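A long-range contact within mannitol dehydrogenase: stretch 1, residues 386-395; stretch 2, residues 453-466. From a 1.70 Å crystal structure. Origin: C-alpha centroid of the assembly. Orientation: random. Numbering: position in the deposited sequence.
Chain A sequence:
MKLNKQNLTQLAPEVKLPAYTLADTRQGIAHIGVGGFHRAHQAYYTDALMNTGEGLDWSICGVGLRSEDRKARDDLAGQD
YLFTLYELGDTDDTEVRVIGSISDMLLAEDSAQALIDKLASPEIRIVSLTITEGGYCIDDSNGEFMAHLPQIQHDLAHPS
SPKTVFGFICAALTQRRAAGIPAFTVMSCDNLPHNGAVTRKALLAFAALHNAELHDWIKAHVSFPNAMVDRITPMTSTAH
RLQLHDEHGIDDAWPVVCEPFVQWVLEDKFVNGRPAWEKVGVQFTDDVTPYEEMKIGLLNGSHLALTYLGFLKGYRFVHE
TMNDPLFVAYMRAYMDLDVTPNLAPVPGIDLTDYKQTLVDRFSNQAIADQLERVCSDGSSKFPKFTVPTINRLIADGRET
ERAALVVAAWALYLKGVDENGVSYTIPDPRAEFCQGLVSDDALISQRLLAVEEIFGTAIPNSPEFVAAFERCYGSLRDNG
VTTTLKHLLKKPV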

ATOM      1  N   THR A 386       1.204  -2.543 -13.093  1.00 12.48           N
ATOM      2  CA  THR A 386       0.786  -2.997 -14.424  1.00 12.86           C
ATOM      3  C   THR A 386       1.687  -2.589 -15.587  1.00 13.54           C
ATOM      4  O   THR A 386       1.968  -3.379 -16.485  1.00 12.45           O
ATOM      5  CB  THR A 386      -0.627  -2.453 -14.657  1.00 14.14           C
ATOM      6  OG1 THR A 386      -1.449  -2.868 -13.554  1.00 11.87           O
ATOM      7  CG2 THR A 386      -1.205  -2.910 -16.027  1.00 13.93           C
ATOM      8  N   VAL A 387       2.141  -1.338 -15.573  1.00 11.53           N
ATOM      9  CA  VAL A 387       2.988  -0.910 -16.654  1.00 12.36           C
ATOM     10  C   VAL A 387       4.264  -1.748 -16.840  1.00 12.60           C
ATOM     11  O   VAL A 387       4.663  -1.980 -17.978  1.00 14.22           O
ATOM     12  CB  VAL A 387       3.313   0.609 -16.530  1.00 12.43           C
ATOM     13  CG1 VAL A 387       4.279   1.041 -17.634  1.00 12.35           C
ATOM     14  CG2 VAL A 387       2.014   1.424 -16.666  1.00 13.29           C
ATOM     15  N   PRO A 388       4.926  -2.209 -15.756  1.00 13.03           N
ATOM     16  CA  PRO A 388       6.149  -3.024 -15.986  1.00 15.31           C
ATOM     17  C   PRO A 388       5.835  -4.281 -16.817  1.00 16.30           C
ATOM     18  O   PRO A 388       6.588  -4.665 -17.747  1.00 15.73           O
ATOM     19  CB  PRO A 388       6.614  -3.347 -14.567  1.00 16.47           C
ATOM     20  CG  PRO A 388       6.278  -2.066 -13.840  1.00 15.73           C
ATOM     21  CD  PRO A 388       4.843  -1.810 -14.330  1.00 14.05           C
ATOM     22  N   THR A 389       4.694  -4.883 -16.514  1.00 14.39           N
ATOM     23  CA  THR A 389       4.241  -6.061 -17.256  1.00 14.23           C
ATOM     24  C   THR A 389       3.955  -5.662 -18.710  1.00 15.02           C
ATOM     25  O   THR A 389       4.398  -6.353 -19.639  1.00 15.99           O
ATOM     26  CB  THR A 389       2.948  -6.670 -16.592  1.00 13.56           C
ATOM     27  OG1 THR A 389       3.319  -7.224 -15.320  1.00 13.83           O
ATOM     28  CG2 THR A 389       2.308  -7.755 -17.487  1.00 13.06           C
ATOM     29  N   ILE A 390       3.190  -4.577 -18.921  1.00 13.91           N
ATOM     30  CA  ILE A 390       2.882  -4.127 -20.279  1.00 13.25           C
ATOM     31  C   ILE A 390       4.173  -3.861 -21.060  1.00 13.69           C
ATOM     32  O   ILE A 390       4.297  -4.264 -22.225  1.00 12.65           O
ATOM     33  CB  ILE A 390       2.041  -2.827 -20.277  1.00 11.69           C
ATOM     34  CG1 ILE A 390       0.622  -3.160 -19.769  1.00 13.86           C
ATOM     35  CG2 ILE A 390       1.927  -2.227 -21.712  1.00 12.11           C
ATOM     36  CD1 ILE A 390      -0.203  -1.916 -19.456  1.00 12.39           C
ATOM     37  N   ASN A 391       5.119  -3.171 -20.436  1.00 13.76           N
ATOM     38  CA  ASN A 391       6.360  -2.860 -21.169  1.00 15.71           C
ATOM     39  C   ASN A 391       7.078  -4.117 -21.632  1.00 16.06           C
ATOM     40  O   ASN A 391       7.701  -4.153 -22.707  1.00 15.87           O
ATOM     41  CB  ASN A 391       7.342  -2.051 -20.296  1.00 16.63           C
ATOM     42  CG  ASN A 391       6.888  -0.620 -20.077  1.00 17.73           C
ATOM     43  OD1 ASN A 391       6.008  -0.116 -20.795  1.00 20.01           O
ATOM     44  ND2 ASN A 391       7.471   0.042 -19.060  1.00 17.26           N
ATOM     45  N   ARG A 392       7.054  -5.134 -20.796  1.00 15.90           N
ATOM     46  CA  ARG A 392       7.722  -6.382 -21.157  1.00 18.47           C
ATOM     47  C   ARG A 392       6.967  -7.029 -22.325  1.00 18.00           C
ATOM     48  O   ARG A 392       7.560  -7.589 -23.246  1.00 18.39           O
ATOM     49  CB  ARG A 392       7.769  -7.313 -19.926  1.00 17.98           C
ATOM     50  CG  ARG A 392       8.233  -8.755 -20.199  1.00 18.81           C
ATOM     51  CD  ARG A 392       9.707  -8.773 -20.730  1.00 21.57           C
ATOM     52  NE  ARG A 392      10.212 -10.147 -20.669  1.00 21.04           N
ATOM     53  CZ  ARG A 392      10.761 -10.690 -19.573  1.00 21.11           C
ATOM     54  NH1 ARG A 392      10.897  -9.977 -18.460  1.00 20.41           N
ATOM     55  NH2 ARG A 392      11.119 -11.974 -19.586  1.00 22.96           N
ATOM     56  N   LEU A 393       5.641  -6.973 -22.302  1.00 16.33           N
ATOM     57  CA  LEU A 393       4.895  -7.569 -23.410  1.00 16.49           C
ATOM     58  C   LEU A 393       5.203  -6.829 -24.712  1.00 16.84           C
ATOM     59  O   LEU A 393       5.380  -7.449 -25.769  1.00 17.82           O
ATOM     60  CB  LEU A 393       3.382  -7.522 -23.148  1.00 15.08           C
ATOM     61  CG  LEU A 393       2.896  -8.234 -21.862  1.00 14.95           C
ATOM     62  CD1 LEU A 393       1.370  -8.059 -21.650  1.00 12.76           C
ATOM     63  CD2 LEU A 393       3.235  -9.725 -21.982  1.00 16.24           C
ATOM     64  N   ILE A 394       5.316  -5.507 -24.628  1.00 14.90           N
ATOM     65  CA  ILE A 394       5.622  -4.703 -25.811  1.00 15.43           C
ATOM     66  C   ILE A 394       7.026  -5.073 -26.309  1.00 16.34           C
ATOM     67  O   ILE A 394       7.205  -5.375 -27.487  1.00 17.40           O
ATOM     68  CB  ILE A 394       5.546  -3.193 -25.494  1.00 15.33           C
ATOM     69  CG1 ILE A 394       4.067  -2.787 -25.311  1.00 15.20           C
ATOM     70  CG2 ILE A 394       6.205  -2.358 -26.668  1.00 15.95           C
ATOM     71  CD1 ILE A 394       3.929  -1.366 -24.705  1.00 13.77           C
ATOM     72  N   ALA A 395       7.998  -5.099 -25.412  1.00 16.31           N
ATOM     73  CA  ALA A 395       9.380  -5.436 -25.816  1.00 18.50           C
ATOM     74  C   ALA A 395       9.507  -6.824 -26.405  1.00 20.47           C
ATOM     75  O   ALA A 395      10.346  -7.033 -27.297  1.00 21.19           O
ATOM     76  CB  ALA A 395      10.333  -5.312 -24.628  1.00 17.94           C
ATOM     77  N   GLU A 453       4.473  10.087 -16.407  1.00 18.41           N
ATOM     78  CA  GLU A 453       4.691   9.600 -15.052  1.00 18.14           C
ATOM     79  C   GLU A 453       3.691   8.496 -14.655  1.00 17.34           C
ATOM     80  O   GLU A 453       3.780   7.941 -13.540  1.00 17.47           O
ATOM     81  CB  GLU A 453       4.626  10.732 -14.025  1.00 19.97           C
ATOM     82  CG  GLU A 453       3.272  11.412 -13.978  1.00 20.05           C
ATOM     83  CD  GLU A 453       3.146  12.564 -14.972  1.00 21.96           C
ATOM     84  OE1 GLU A 453       3.790  12.539 -16.054  1.00 20.54           O
ATOM     85  OE2 GLU A 453       2.353  13.473 -14.656  1.00 23.35           O
ATOM     86  N   ILE A 454       2.748   8.189 -15.551  1.00 15.86           N
ATOM     87  CA  ILE A 454       1.815   7.093 -15.276  1.00 16.44           C
ATOM     88  C   ILE A 454       2.153   5.935 -16.214  1.00 17.61           C
ATOM     89  O   ILE A 454       2.354   4.805 -15.760  1.00 17.44           O
ATOM     90  CB  ILE A 454       0.309   7.475 -15.527  1.00 17.31           C
ATOM     91  CG1 ILE A 454      -0.101   8.640 -14.613  1.00 15.91           C
ATOM     92  CG2 ILE A 454      -0.619   6.248 -15.266  1.00 16.78           C
ATOM     93  CD1 ILE A 454      -1.567   9.132 -14.844  1.00 17.72           C
ATOM     94  N   PHE A 455       2.255   6.210 -17.517  1.00 16.24           N
ATOM     95  CA  PHE A 455       2.443   5.117 -18.466  1.00 16.51           C
ATOM     96  C   PHE A 455       3.786   4.907 -19.130  1.00 17.20           C
ATOM     97  O   PHE A 455       3.938   3.960 -19.895  1.00 16.70           O
ATOM     98  CB  PHE A 455       1.369   5.182 -19.575  1.00 16.83           C
ATOM     99  CG  PHE A 455      -0.046   5.069 -19.044  1.00 16.84           C
ATOM    100  CD1 PHE A 455      -0.871   6.212 -18.943  1.00 16.16           C
ATOM    101  CD2 PHE A 455      -0.535   3.843 -18.598  1.00 16.61           C
ATOM    102  CE1 PHE A 455      -2.158   6.122 -18.399  1.00 15.26           C
ATOM    103  CE2 PHE A 455      -1.841   3.742 -18.043  1.00 15.89           C
ATOM    104  CZ  PHE A 455      -2.648   4.872 -17.946  1.00 15.19           C
ATOM    105  N   GLY A 456       4.743   5.781 -18.865  1.00 15.70           N
ATOM    106  CA  GLY A 456       6.049   5.589 -19.469  1.00 16.73           C
ATOM    107  C   GLY A 456       6.104   5.919 -20.938  1.00 18.05           C
ATOM    108  O   GLY A 456       5.172   6.522 -21.468  1.00 18.74           O
ATOM    109  N   THR A 457       7.190   5.519 -21.609  1.00 18.56           N
ATOM    110  CA  THR A 457       7.374   5.885 -23.013  1.00 20.33           C
ATOM    111  C   THR A 457       7.190   4.785 -24.050  1.00 20.04           C
ATOM    112  O   THR A 457       7.160   5.079 -25.243  1.00 22.37           O
ATOM    113  CB  THR A 457       8.775   6.508 -23.233  1.00 21.34           C
ATOM    114  OG1 THR A 457       9.774   5.584 -22.797  1.00 24.78           O
ATOM    115  CG2 THR A 457       8.910   7.812 -22.440  1.00 24.65           C
ATOM    116  N   ALA A 458       7.070   3.539 -23.619  1.00 18.21           N
ATOM    117  CA  ALA A 458       6.856   2.425 -24.557  1.00 17.79           C
ATOM    118  C   ALA A 458       5.397   2.378 -24.999  1.00 17.82           C
ATOM    119  O   ALA A 458       5.111   2.312 -26.194  1.00 17.77           O
ATOM    120  CB  ALA A 458       7.228   1.091 -23.917  1.00 19.40           C
ATOM    121  N   ILE A 459       4.488   2.420 -24.028  1.00 16.00           N
ATOM    122  CA  ILE A 459       3.040   2.379 -24.292  1.00 15.29           C
ATOM    123  C   ILE A 459       2.537   3.378 -25.368  1.00 16.53           C
ATOM    124  O   ILE A 459       1.916   2.976 -26.345  1.00 15.20           O
ATOM    125  CB  ILE A 459       2.272   2.552 -22.928  1.00 14.46           C
ATOM    126  CG1 ILE A 459       2.186   1.183 -22.219  1.00 14.04           C
ATOM    127  CG2 ILE A 459       0.859   3.129 -23.115  1.00 13.75           C
ATOM    128  CD1 ILE A 459       1.793   1.333 -20.720  1.00 15.19           C
ATOM    129  N   PRO A 460       2.807   4.683 -25.209  1.00 18.59           N
ATOM    130  CA  PRO A 460       2.332   5.639 -26.225  1.00 19.84           C
ATOM    131  C   PRO A 460       2.984   5.480 -27.588  1.00 20.48           C
ATOM    132  O   PRO A 460       2.444   5.903 -28.577  1.00 20.97           O
ATOM    133  CB  PRO A 460       2.660   7.004 -25.604  1.00 20.16           C
ATOM    134  CG  PRO A 460       3.842   6.697 -24.726  1.00 19.95           C
ATOM    135  CD  PRO A 460       3.405   5.392 -24.072  1.00 18.24           C
ATOM    136  N   ASN A 461       4.147   4.862 -27.631  1.00 20.59           N
ATOM    137  CA  ASN A 461       4.865   4.686 -28.890  1.00 22.01           C
ATOM    138  C   ASN A 461       4.683   3.305 -29.500  1.00 21.57           C
ATOM    139  O   ASN A 461       5.337   2.954 -30.508  1.00 21.12           O
ATOM    140  CB  ASN A 461       6.346   5.013 -28.645  1.00 24.43           C
ATOM    141  CG  ASN A 461       6.547   6.507 -28.403  1.00 28.44           C
ATOM    142  OD1 ASN A 461       6.352   7.290 -29.320  1.00 31.65           O
ATOM    143  ND2 ASN A 461       6.885   6.907 -27.162  1.00 28.02           N
ATOM    144  N   SER A 462       3.791   2.516 -28.896  1.00 18.28           N
ATOM    145  CA  SER A 462       3.519   1.166 -29.373  1.00 18.42           C
ATOM    146  C   SER A 462       2.216   1.089 -30.191  1.00 17.94           C
ATOM    147  O   SER A 462       1.113   1.150 -29.640  1.00 16.16           O
ATOM    148  CB  SER A 462       3.440   0.212 -28.189  1.00 17.77           C
ATOM    149  OG  SER A 462       2.968  -1.055 -28.605  1.00 17.64           O
ATOM    150  N   PRO A 463       2.323   0.955 -31.522  1.00 19.36           N
ATOM    151  CA  PRO A 463       1.096   0.871 -32.337  1.00 18.53           C
ATOM    152  C   PRO A 463       0.224  -0.306 -31.919  1.00 18.87           C
ATOM    153  O   PRO A 463      -1.015  -0.210 -31.910  1.00 16.94           O
ATOM    154  CB  PRO A 463       1.631   0.691 -33.773  1.00 21.18           C
ATOM    155  CG  PRO A 463       2.953   1.468 -33.738  1.00 21.95           C
ATOM    156  CD  PRO A 463       3.539   1.080 -32.366  1.00 19.73           C
ATOM    157  N   GLU A 464       0.873  -1.426 -31.604  1.00 17.99           N
ATOM    158  CA  GLU A 464       0.184  -2.631 -31.171  1.00 18.12           C
ATOM    159  C   GLU A 464      -0.620  -2.352 -29.884  1.00 18.91           C
ATOM    160  O   GLU A 464      -1.785  -2.704 -29.768  1.00 17.38           O
ATOM    161  CB  GLU A 464       1.178  -3.742 -30.812  1.00 22.03           C
ATOM    162  CG  GLU A 464       1.855  -4.481 -31.991  1.00 25.03           C
ATOM    163  CD  GLU A 464       2.862  -3.653 -32.774  1.00 27.69           C
ATOM    164  OE1 GLU A 464       3.210  -4.162 -33.868  1.00 32.05           O
ATOM    165  OE2 GLU A 464       3.320  -2.550 -32.347  1.00 22.27           O
ATOM    166  N   PHE A 465       0.022  -1.725 -28.919  1.00 17.47           N
ATOM    167  CA  PHE A 465      -0.684  -1.510 -27.650  1.00 16.23           C
ATOM    168  C   PHE A 465      -1.779  -0.474 -27.820  1.00 14.97           C
ATOM    169  O   PHE A 465      -2.896  -0.626 -27.298  1.00 15.48           O
ATOM    170  CB  PHE A 465       0.280  -1.033 -26.549  1.00 15.48           C
ATOM    171  CG  PHE A 465      -0.426  -0.801 -25.236  1.00 13.80           C
ATOM    172  CD1 PHE A 465      -0.582  -1.854 -24.335  1.00 14.31           C
ATOM    173  CD2 PHE A 465      -1.006   0.426 -24.958  1.00 14.84           C
ATOM    174  CE1 PHE A 465      -1.324  -1.691 -23.156  1.00 13.72           C
ATOM    175  CE2 PHE A 465      -1.755   0.626 -23.773  1.00 14.98           C
ATOM    176  CZ  PHE A 465      -1.910  -0.431 -22.883  1.00 14.18           C
ATOM    177  N   VAL A 466      -1.478   0.605 -28.533  1.00 14.13           N
ATOM    178  CA  VAL A 466      -2.504   1.633 -28.714  1.00 14.22           C
ATOM    179  C   VAL A 466      -3.756   1.049 -29.419  1.00 15.07           C
ATOM    180  O   VAL A 466      -4.881   1.355 -29.035  1.00 14.99           O
ATOM    181  CB  VAL A 466      -1.946   2.820 -29.534  1.00 16.47           C
ATOM    182  CG1 VAL A 466      -3.095   3.780 -29.923  1.00 18.18           C
ATOM    183  CG2 VAL A 466      -0.913   3.579 -28.685  1.00 15.72           C
TER
HETATM  184  O   HOH W   1       5.583   2.489 -21.311  1.00 18.06           O

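The contact is mainly apolar. One face of the helix 387-395 packs against stretch 2, and V387, I390 and I394 supply its apolar side chains. Their spacing of three and four residues is close to one helical turn, so all three CA-to-CB bonds point toward the other stretch. No direct hydrogen bond crosses between the stretches.

I459 is the common partner of these three residues. Its CA-to-CB bond points sideways, but the end of its side chain comes nearer to the helix. I459 CG1 lies 3.5 Å from I390 CG2 and 4.0 Å from I394 CD1. I459 CD1 lies 4.0 Å from V387 CG1.

Two phenylalanines extend the apolar packing. V387 CG2 is 4.0 Å from F455 CD2. I390 CG2 is 3.6 Å from F465 CE1, and I394 CD1 is 4.1 Å from F465 CB. The methyl groups approach both rings obliquely. I394 CD1 reaches S462 CB at 3.9 Å.

Some contacts pair a carbon with an oxygen. V387 CG2 sits 3.5 Å from I454 O, and V387 CG1 sits 3.7 Å from F455 O. N391 OD1 is 3.6 Å from A458 CB.

Polar linkage across the contact runs through water 1. Water 1 O donates to N391 OD1 at 2.7 Å and to F455 O at 2.6 Å. Water 1 O accepts from I459 N at 2.9 Å. It therefore joins the N391 side chain to the backbone of stretch 2.

Two side-chain hydrogen bonds lie within stretch 2. N461 ND2 donates to T457 O at 2.7 Å, with a nearly linear angle of 176°. F465 N donates to S462 OG at 3.0 Å, which caps the helix beginning at P463.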